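Local coordinates for TRNA threonylcarbamoyladenosine dehydratase (Escherichia coli, PDB 4D79), which catalyses the ATP-dependent dehydration of threonylcarbamoyladenosine at position 37 of tRNAs to its cyclic form, and can accept sulfur from the desulfurase CsdA in vitro, at residues 148-153 with 253-258; 162-167 with 242-247; 167-172 with 176-181; 202-207 with 249-254. All coordinates share one frame; numbering follows the deposited sequence.

Contact 1: residues 148-153 with 253-258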
# COMPACT_ATOMS: atom_id res chain seq x y z
N PRO B 148 18.31 -2.48 14.90
CA PRO B 148 16.86 -2.28 14.78
C PRO B 148 16.30 -3.05 13.60
O PRO B 148 16.79 -2.96 12.48
CB PRO B 148 16.70 -0.76 14.60
CG PRO B 148 17.96 -0.19 15.19
CD PRO B 148 19.05 -1.19 14.88
N LEU B 149 15.28 -3.82 13.88
CA LEU B 149 14.72 -4.74 12.91
C LEU B 149 13.22 -4.77 13.05
O LEU B 149 12.69 -4.78 14.16
CB LEU B 149 15.24 -6.16 13.13
CG LEU B 149 14.57 -7.33 12.40
CD1 LEU B 149 15.06 -7.41 11.02
CD2 LEU B 149 14.82 -8.61 13.17
N VAL B 150 12.54 -4.87 11.92
CA VAL B 150 11.13 -5.24 11.91
C VAL B 150 10.98 -6.36 10.91
O VAL B 150 11.50 -6.30 9.79
CB VAL B 150 10.19 -4.05 11.62
CG1 VAL B 150 10.53 -3.30 10.33
CG2 VAL B 150 8.72 -4.53 11.63
N THR B 151 10.32 -7.43 11.32
CA THR B 151 10.10 -8.57 10.45
C THR B 151 8.62 -8.62 10.09
O THR B 151 7.79 -7.92 10.66
CB THR B 151 10.56 -9.89 11.09
OG1 THR B 151 10.49 -10.96 10.13
CG2 THR B 151 9.70 -10.26 12.29
N THR B 152 8.33 -9.42 9.09
CA THR B 152 6.98 -9.55 8.56
C THR B 152 6.65 -11.02 8.51
O THR B 152 7.48 -11.84 8.11
CB THR B 152 6.85 -8.88 7.17
OG1 THR B 152 7.87 -9.38 6.29
CG2 THR B 152 7.01 -7.35 7.26
N GLY B 153 5.46 -11.38 8.97
CA GLY B 153 4.99 -12.74 8.82
C GLY B 153 4.50 -12.97 7.40
O GLY B 153 4.77 -12.20 6.48
N VAL B 253 7.32 -0.12 7.49
CA VAL B 253 8.06 1.15 7.36
C VAL B 253 7.59 2.16 8.40
O VAL B 253 8.40 2.76 9.12
CB VAL B 253 7.93 1.69 5.93
CG1 VAL B 253 8.43 3.08 5.77
CG2 VAL B 253 8.71 0.77 4.99
N SER B 254 6.27 2.30 8.56
CA SER B 254 5.74 3.25 9.53
C SER B 254 6.19 2.91 10.94
O SER B 254 6.51 3.81 11.73
CB SER B 254 4.22 3.28 9.48
OG SER B 254 3.73 3.99 8.34
N HIS B 255 6.23 1.61 11.26
CA HIS B 255 6.72 1.19 12.57
C HIS B 255 8.19 1.57 12.74
O HIS B 255 8.59 2.13 13.78
CB HIS B 255 6.52 -0.32 12.72
CG HIS B 255 6.97 -0.86 14.04
ND1 HIS B 255 6.19 -0.78 15.18
CD2 HIS B 255 8.13 -1.45 14.42
CE1 HIS B 255 6.83 -1.35 16.19
NE2 HIS B 255 8.01 -1.74 15.76
N ALA B 256 9.02 1.29 11.73
CA ALA B 256 10.45 1.60 11.81
C ALA B 256 10.67 3.10 11.97
O ALA B 256 11.47 3.54 12.80
CB ALA B 256 11.16 1.07 10.56
N LEU B 257 9.96 3.90 11.17
CA LEU B 257 10.14 5.36 11.25
C LEU B 257 9.71 5.89 12.60
O LEU B 257 10.38 6.78 13.16
CB LEU B 257 9.38 6.07 10.15
CG LEU B 257 9.80 5.78 8.72
CD1 LEU B 257 9.05 6.64 7.73
CD2 LEU B 257 11.28 5.96 8.52
N LYS B 258 8.63 5.35 13.16
CA LYS B 258 8.22 5.75 14.50
C LYS B 258 9.27 5.42 15.54
O LYS B 258 9.55 6.21 16.45
CB LYS B 258 6.90 5.11 14.83
CG LYS B 258 6.46 5.32 16.25
CD LYS B 258 5.12 4.64 16.45
CE LYS B 258 5.29 3.12 16.44
NZ LYS B 258 4.07 2.44 16.95
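Val150, in the parallel strand 149-152, is the one strand side chain that meets helix 242-266 here, and it divides its two methyls between His255 and Ala256. The closer approach is that of Val150 CG2 to the imidazole carbon His255 CD2, at 4.2 Å; the methyl comes to the ring obliquely. It gets there because CG2 stands anti to the backbone N, while CG1 is turned between N and the carbonyl carbon (chi1 55°). CG1 therefore points to the neighbouring helix position, where Ala256 CB lies 4.4 Å away, a slacker contact, with only the alanine methyl to meet it. The backbones at this point are 6.9 Å apart, measured from Val150 CA to Ala256 CA, and the 108 Å² buried between the segments is modest. Density is added from the sides: Val204 of the adjacent strand 202-206 packs on Val150, and Tyr124 of strand 124-127 on Ala256.

Away from this buried centre the solvent side is marked by Lys258, exposed at the far end of the helical segment. Leu149 points away from the helix and packs on the other face of the sheet, against Ile139 and Cys142. The His255 ring is fixed at a second place. With CG anti to the backbone N (chi1 -179°), the imidazole reaches down from the helix toward the sheet, where NE2 is hydrogen-bonded to Asp202 OD2, while its CD2 side rests near Val150. The chemistry thus implies an apolar strand-to-helix seam in which direction comes from the histidine-aspartate bond and the valine supplies only nonpolar packing.

Contact 2: residues 162-167 with 242-247. With NA (sodium ion), chain J.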
# COMPACT_ATOMS: atom_id res chain seq x y z
N THR B 162 -7.16 -4.13 6.97
CA THR B 162 -7.38 -3.43 8.23
C THR B 162 -7.07 -4.28 9.46
O THR B 162 -7.15 -3.76 10.57
CB THR B 162 -8.85 -2.96 8.36
OG1 THR B 162 -9.71 -4.11 8.48
CG2 THR B 162 -9.25 -2.17 7.17
N GLN B 163 -6.71 -5.54 9.30
CA GLN B 163 -6.35 -6.39 10.44
C GLN B 163 -4.84 -6.53 10.64
O GLN B 163 -4.42 -7.22 11.57
CB GLN B 163 -7.01 -7.76 10.29
CG GLN B 163 -8.51 -7.74 10.50
CD GLN B 163 -9.12 -9.11 10.58
OE1 GLN B 163 -8.82 -9.91 11.48
NE2 GLN B 163 -9.98 -9.42 9.62
N ILE B 164 -4.04 -5.82 9.85
CA ILE B 164 -2.58 -5.87 9.98
C ILE B 164 -2.15 -5.03 11.18
O ILE B 164 -2.65 -3.94 11.40
CB ILE B 164 -1.93 -5.36 8.67
CG1 ILE B 164 -2.40 -6.22 7.50
CG2 ILE B 164 -0.41 -5.26 8.78
CD1 ILE B 164 -2.07 -5.67 6.12
N GLN B 165 -1.21 -5.55 11.95
CA GLN B 165 -0.73 -4.87 13.14
C GLN B 165 0.68 -5.38 13.44
O GLN B 165 1.21 -6.26 12.75
CB GLN B 165 -1.70 -5.05 14.31
CG GLN B 165 -2.21 -6.42 14.47
CD GLN B 165 -3.38 -6.50 15.42
OE1 GLN B 165 -3.22 -6.36 16.62
NE2 GLN B 165 -4.58 -6.68 14.87
N VAL B 166 1.28 -4.81 14.48
CA VAL B 166 2.65 -5.11 14.88
C VAL B 166 2.63 -5.64 16.31
O VAL B 166 2.04 -5.01 17.19
CB VAL B 166 3.57 -3.86 14.80
CG1 VAL B 166 5.02 -4.26 15.05
CG2 VAL B 166 3.44 -3.18 13.45
N THR B 167 3.30 -6.77 16.53
CA THR B 167 3.41 -7.31 17.87
C THR B 167 4.73 -8.09 17.98
O THR B 167 5.49 -8.25 17.01
CB THR B 167 2.19 -8.20 18.19
OG1 THR B 167 2.08 -8.42 19.60
CG2 THR B 167 2.27 -9.53 17.50
N THR B 242 -2.13 -7.44 -3.64
CA THR B 242 -1.40 -6.19 -3.42
C THR B 242 -1.91 -5.46 -2.18
O THR B 242 -1.11 -4.96 -1.38
CB THR B 242 -1.54 -5.28 -4.65
OG1 THR B 242 -0.74 -5.84 -5.70
CG2 THR B 242 -1.04 -3.85 -4.32
N MET B 243 -3.24 -5.37 -2.03
CA MET B 243 -3.80 -4.54 -0.97
C MET B 243 -3.31 -4.98 0.40
O MET B 243 -3.21 -4.15 1.30
CB MET B 243 -5.34 -4.58 -1.02
CG MET B 243 -5.94 -3.99 -2.28
SD MET B 243 -5.91 -5.10 -3.70
CE MET B 243 -7.15 -6.29 -3.17
N VAL B 244 -3.04 -6.28 0.57
CA VAL B 244 -2.54 -6.81 1.84
C VAL B 244 -1.02 -6.82 1.86
O VAL B 244 -0.42 -6.33 2.82
CB VAL B 244 -3.14 -8.21 2.10
CG1 VAL B 244 -2.49 -8.89 3.30
CG2 VAL B 244 -4.65 -8.10 2.34
N THR B 245 -0.35 -7.37 0.83
CA THR B 245 1.10 -7.54 0.93
C THR B 245 1.78 -6.18 0.98
O THR B 245 2.70 -5.99 1.78
CB THR B 245 1.65 -8.43 -0.20
OG1 THR B 245 1.52 -7.77 -1.46
CG2 THR B 245 0.92 -9.79 -0.27
N ALA B 246 1.28 -5.20 0.21
CA ALA B 246 1.84 -3.85 0.27
C ALA B 246 1.60 -3.23 1.63
O ALA B 246 2.46 -2.50 2.15
CB ALA B 246 1.25 -2.96 -0.81
N THR B 247 0.42 -3.46 2.21
CA THR B 247 0.16 -2.86 3.50
C THR B 247 1.06 -3.46 4.59
O THR B 247 1.41 -2.75 5.52
CB THR B 247 -1.32 -2.97 3.85
OG1 THR B 247 -2.07 -2.26 2.87
CG2 THR B 247 -1.63 -2.31 5.19
NA NA J . -6.14 -1.78 11.22
O HOH W 1 -4.19 -2.46 9.80
O HOH W 2 -4.94 -3.11 12.76
O HOH W 3 -6.09 -0.40 9.07
O HOH W 4 -8.36 -0.65 11.52
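Ile164 and Thr247 make the closest apolar contact between strand 164-168 and the start of helix 242-266. The terminal methyl Ile164 CD1 lies 3.5 Å from Thr247 CG2 and almost as near to Thr247 CB. The same methyl reaches the helix backbone, 3.7 Å from Val244 O, and sits more loosely by Val244 CG1. CG1 of Ile164 is anti to the carbonyl carbon (chi1 -58°) and the chain is extended beyond it, which carries CD1 across to the helix.

Among the polar groups, the hydroxyl of Thr247 bonds within its own helix. Thr247 OG1 donates to Met243 O one turn back, at 2.7 Å, with a C=O...O angle of 159° and the donor tilted 21° from the carbonyl plane. This bond fixes the hydroxyl and presents CG2 to Ile164. Replacing Thr247 by an alanine would leave CB beside Ile164 CD1, but losing CG2 is likely to open a gap at that methyl and leave Met243 O without its hydroxyl donor.

Metal coordination is set off from the helix contact, by the carbonyl groups of Thr162 and Ile164. Thr162 O binds the sodium ion at 2.3 Å, four waters bind it too, and Thr162 O of the second subunit completes six ligands. Waters 1 and 2 also donate to Ile164 O, the nearer bond, from water 1 to Ile164 O, being 2.7 Å. Ile164 thus has two roles: its side chain is purely apolar, while its carbonyl lies in the second shell of the sodium ion that joins the two subunits, accepting from two of the metal-bound waters.

Contact 3: residues 167-172 with 176-181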
# COMPACT_ATOMS: atom_id res chain seq x y z
N THR B 167 3.30 -6.77 16.53
CA THR B 167 3.41 -7.31 17.87
C THR B 167 4.73 -8.09 17.98
O THR B 167 5.49 -8.25 17.01
CB THR B 167 2.19 -8.20 18.19
OG1 THR B 167 2.08 -8.42 19.60
CG2 THR B 167 2.27 -9.53 17.50
N ASP B 168 5.01 -8.58 19.17
CA ASP B 168 6.19 -9.40 19.35
C ASP B 168 6.02 -10.71 18.61
O ASP B 168 4.93 -11.30 18.61
CB ASP B 168 6.43 -9.68 20.82
CG ASP B 168 7.75 -10.39 21.05
OD1 ASP B 168 8.78 -9.68 21.17
OD2 ASP B 168 7.78 -11.65 21.10
N LEU B 169 7.11 -11.16 17.98
CA LEU B 169 7.08 -12.36 17.15
C LEU B 169 6.50 -13.55 17.89
O LEU B 169 5.86 -14.41 17.28
CB LEU B 169 8.49 -12.67 16.62
CG LEU B 169 8.66 -13.97 15.81
CD1 LEU B 169 7.75 -13.98 14.56
CD2 LEU B 169 10.17 -14.17 15.42
N ALA B 170 6.68 -13.60 19.22
CA ALA B 170 6.14 -14.70 20.01
C ALA B 170 4.62 -14.75 20.02
O ALA B 170 4.06 -15.80 20.36
CB ALA B 170 6.59 -14.60 21.46
N LYS B 171 3.95 -13.62 19.75
CA LYS B 171 2.52 -13.47 19.96
C LYS B 171 1.72 -13.38 18.66
O LYS B 171 0.52 -13.11 18.69
CB LYS B 171 2.24 -12.25 20.85
CG LYS B 171 2.95 -12.36 22.20
CD LYS B 171 2.46 -11.36 23.26
CE LYS B 171 2.84 -9.92 23.01
NZ LYS B 171 2.33 -9.05 24.13
N THR B 172 2.34 -13.65 17.53
CA THR B 172 1.58 -13.67 16.30
C THR B 172 0.61 -14.87 16.26
O THR B 172 0.84 -15.92 16.87
CB THR B 172 2.53 -13.73 15.10
OG1 THR B 172 3.19 -14.99 15.07
CG2 THR B 172 3.55 -12.60 15.17
N PRO B 176 1.47 -19.12 9.65
CA PRO B 176 2.33 -20.31 9.69
C PRO B 176 3.79 -19.99 9.43
O PRO B 176 4.65 -20.68 9.98
CB PRO B 176 1.75 -21.21 8.60
CG PRO B 176 0.35 -20.70 8.39
CD PRO B 176 0.38 -19.26 8.67
N LEU B 177 4.09 -18.96 8.64
CA LEU B 177 5.49 -18.57 8.46
C LEU B 177 6.09 -18.12 9.78
O LEU B 177 7.18 -18.54 10.16
CB LEU B 177 5.61 -17.47 7.41
CG LEU B 177 7.05 -16.96 7.24
CD1 LEU B 177 7.94 -18.07 6.73
CD2 LEU B 177 7.10 -15.75 6.32
N ALA B 178 5.38 -17.27 10.51
CA ALA B 178 5.90 -16.84 11.81
C ALA B 178 6.07 -18.03 12.74
O ALA B 178 7.03 -18.08 13.51
CB ALA B 178 4.97 -15.79 12.43
N ALA B 179 5.14 -19.00 12.69
CA ALA B 179 5.24 -20.19 13.54
C ALA B 179 6.49 -21.01 13.23
O ALA B 179 7.24 -21.37 14.13
CB ALA B 179 4.00 -21.06 13.39
N LYS B 180 6.74 -21.29 11.95
CA LYS B 180 7.94 -22.03 11.57
C LYS B 180 9.20 -21.28 11.97
O LYS B 180 10.19 -21.89 12.42
CB LYS B 180 7.93 -22.29 10.06
CG LYS B 180 6.89 -23.29 9.62
CD LYS B 180 6.94 -23.56 8.12
CE LYS B 180 6.23 -22.46 7.33
NZ LYS B 180 6.07 -22.79 5.88
N LEU B 181 9.17 -19.95 11.82
CA LEU B 181 10.30 -19.09 12.15
C LEU B 181 10.64 -19.17 13.62
O LEU B 181 11.81 -19.29 13.99
CB LEU B 181 9.99 -17.65 11.75
CG LEU B 181 10.98 -16.55 12.05
CD1 LEU B 181 12.32 -16.84 11.35
CD2 LEU B 181 10.35 -15.22 11.59
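Leu169 and Thr172, in the turn that leaves strand 164-168, close over Ala178 and Leu181 on helix 176-189. Leu169 CD1 rests 3.9 Å from Ala178 CB, and Leu169 CD2 lies 4.0 Å from Leu181 CD2. The two leucine side chains cross at about a right angle, and Leu181 CD2 lies near both Leu169 CD1 and Leu169 CD2. Both have CG anti to the backbone N (Leu169 chi1 176°), extending them toward each other. Nearer the start of the helix, Thr172 OG1 approaches Ala178 CB to 3.3 Å.

In the next shell that hydroxyl oxygen has a stronger partner, Arg182 NH1, which is also hydrogen-bonded to Leu169 O. The one guanidinium nitrogen therefore ties both contact-making residues of the turn to the helix. Leu181 is backed by Ala136 and Ile139 of helix 132-144, and Leu169 by Cys203 of strand 202-206.

Further out, Asp168 shapes the turn. Its OD2 accepts from Ala170 N at 2.9 Å, with an N-H...O angle of 159°, an Asx turn in which the amide meets the carboxylate from above its plane. Leu199 N binds the same oxygen and Val201 N binds OD1, so the carboxylate is held by backbone amides. Methyl packing therefore fills the space between turn and helix, while the polar bonds of Asp168 and Arg182 probably set the positions of the groups that pack.

Contact 4: residues 202-207 with 249-254. With K (potassium ion), chain I.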
# COMPACT_ATOMS: atom_id res chain seq x y z
N ASP B 202 10.08 -7.47 16.70
CA ASP B 202 8.83 -6.84 16.28
C ASP B 202 8.40 -7.45 14.97
O ASP B 202 9.20 -7.54 14.03
CB ASP B 202 8.94 -5.32 16.07
CG ASP B 202 9.26 -4.54 17.33
OD1 ASP B 202 9.07 -5.07 18.44
OD2 ASP B 202 9.68 -3.35 17.20
N CYS B 203 7.12 -7.84 14.87
CA CYS B 203 6.64 -8.60 13.73
C CYS B 203 5.31 -8.04 13.21
O CYS B 203 4.35 -7.90 13.97
CB CYS B 203 6.46 -10.06 14.09
SG CYS B 203 6.08 -11.08 12.63
N VAL B 204 5.26 -7.75 11.91
CA VAL B 204 4.01 -7.38 11.26
C VAL B 204 3.24 -8.66 10.90
O VAL B 204 3.79 -9.57 10.27
CB VAL B 204 4.27 -6.56 9.99
CG1 VAL B 204 2.91 -6.13 9.35
CG2 VAL B 204 5.17 -5.33 10.28
N PHE B 205 1.99 -8.73 11.32
CA PHE B 205 1.14 -9.88 11.06
C PHE B 205 -0.29 -9.38 10.95
O PHE B 205 -0.56 -8.19 11.10
CB PHE B 205 1.27 -10.94 12.17
CG PHE B 205 0.46 -10.60 13.37
CD1 PHE B 205 0.81 -9.53 14.17
CD2 PHE B 205 -0.67 -11.32 13.70
CE1 PHE B 205 0.03 -9.16 15.27
CE2 PHE B 205 -1.45 -10.96 14.80
CZ PHE B 205 -1.10 -9.88 15.58
N SER B 206 -1.22 -10.30 10.68
CA SER B 206 -2.63 -9.97 10.63
C SER B 206 -3.45 -10.94 11.48
O SER B 206 -3.16 -12.13 11.52
CB SER B 206 -3.11 -9.95 9.20
OG SER B 206 -4.52 -9.84 9.19
N THR B 207 -4.46 -10.41 12.17
CA THR B 207 -5.36 -11.26 12.96
C THR B 207 -6.33 -12.03 12.09
O THR B 207 -7.04 -12.87 12.62
CB THR B 207 -6.18 -10.44 13.95
OG1 THR B 207 -6.80 -9.34 13.29
CG2 THR B 207 -5.27 -9.92 15.08
N GLY B 249 4.17 -4.18 4.07
CA GLY B 249 5.38 -3.40 3.90
C GLY B 249 5.23 -1.98 4.40
O GLY B 249 6.17 -1.42 4.98
N PHE B 250 4.05 -1.36 4.17
CA PHE B 250 3.83 0.00 4.63
C PHE B 250 3.75 0.08 6.15
O PHE B 250 4.30 1.02 6.76
CB PHE B 250 2.55 0.60 4.02
CG PHE B 250 2.61 0.81 2.55
CD1 PHE B 250 3.82 0.83 1.88
CD2 PHE B 250 1.44 1.00 1.82
CE1 PHE B 250 3.87 1.02 0.53
CE2 PHE B 250 1.49 1.19 0.45
CZ PHE B 250 2.67 1.22 -0.18
N VAL B 251 3.11 -0.91 6.79
CA VAL B 251 3.07 -0.93 8.24
C VAL B 251 4.47 -1.14 8.82
O VAL B 251 4.86 -0.52 9.82
CB VAL B 251 2.08 -1.98 8.74
CG1 VAL B 251 2.27 -2.26 10.23
CG2 VAL B 251 0.65 -1.56 8.44
N ALA B 252 5.26 -2.02 8.19
CA ALA B 252 6.64 -2.20 8.64
C ALA B 252 7.44 -0.88 8.58
O ALA B 252 8.17 -0.56 9.52
CB ALA B 252 7.32 -3.27 7.80
N VAL B 253 7.32 -0.12 7.49
CA VAL B 253 8.06 1.15 7.36
C VAL B 253 7.59 2.16 8.40
O VAL B 253 8.40 2.76 9.12
CB VAL B 253 7.93 1.69 5.93
CG1 VAL B 253 8.43 3.08 5.77
CG2 VAL B 253 8.71 0.77 4.99
N SER B 254 6.27 2.30 8.56
CA SER B 254 5.74 3.25 9.53
C SER B 254 6.19 2.91 10.94
O SER B 254 6.51 3.81 11.73
CB SER B 254 4.22 3.28 9.48
OG SER B 254 3.73 3.99 8.34
K K I . -3.15 -13.91 9.86
O HOH W 5 -0.36 -12.90 9.45
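Val204 and Val251 are brought together by matching torsions: in each, CG1 is anti to the backbone N (chi1 -178° and 166°), and the two CG1 methyls meet at 4.0 Å. The other branch, Val204 CG2, is anti to the carbonyl carbon and comes down on the helix at Ala252, 3.8 Å from Ala252 CA and 3.9 Å from Ala252 CB. The setting is the Rossmann-like alpha/beta fold of the HesA/MoeB/ThiF family, in which strand 202-206 lies between strands 149-152 and 164-168, with helix 242-266 packed on one face of the sheet.

The small alanine is consistent with the close approach of the backbones, Val204 CA and Ala252 CA being the nearest pair at 6.4 Å. Val204 divides its two methyls between the successive helix residues Val251 and Ala252. Its flanks are covered by Val150 on one neighbouring strand and Ile164 on the other, so the meeting point is wholly apolar and buried. Alternation along the strand sends Cys203 to the other face, against Leu169. The helix also faces the second subunit: Phe250 packs on Ala246 of that chain, and Val251 on its Thr162.

At the end of the strand the interaction changes to metal binding. Ser206 O coordinates the potassium ion at 2.4 Å, together with Gln158 OE1, Gln174 O and Glu208 O. Water 5 is a further ligand, and it also accepts a hydrogen bond from Ser206 N at 3.0 Å.

Contacts 2, 4 and 1 follow one another along helix 242-266, from 242-247 through 249-254 to 253-258, and dock it on strands 164-168, 202-206 and 149-152 respectively, all of a single sheet. Contact 4 lies about 6 Å, centre to centre, from both contacts 1 and 2, which are themselves about 12 Å apart. Contact 3, about 12 to 15 Å from the others, packs helix 176-189 on the turn after strand 164-168 and is nested in sequence within the loops closed by contacts 1 and 2; contacts 2 and 4 alternate. Much of helix 242-266 falls in a segment predicted to be transmembrane, yet here it is packed between the sheet and the second subunit, consistent with a part in dimerisation.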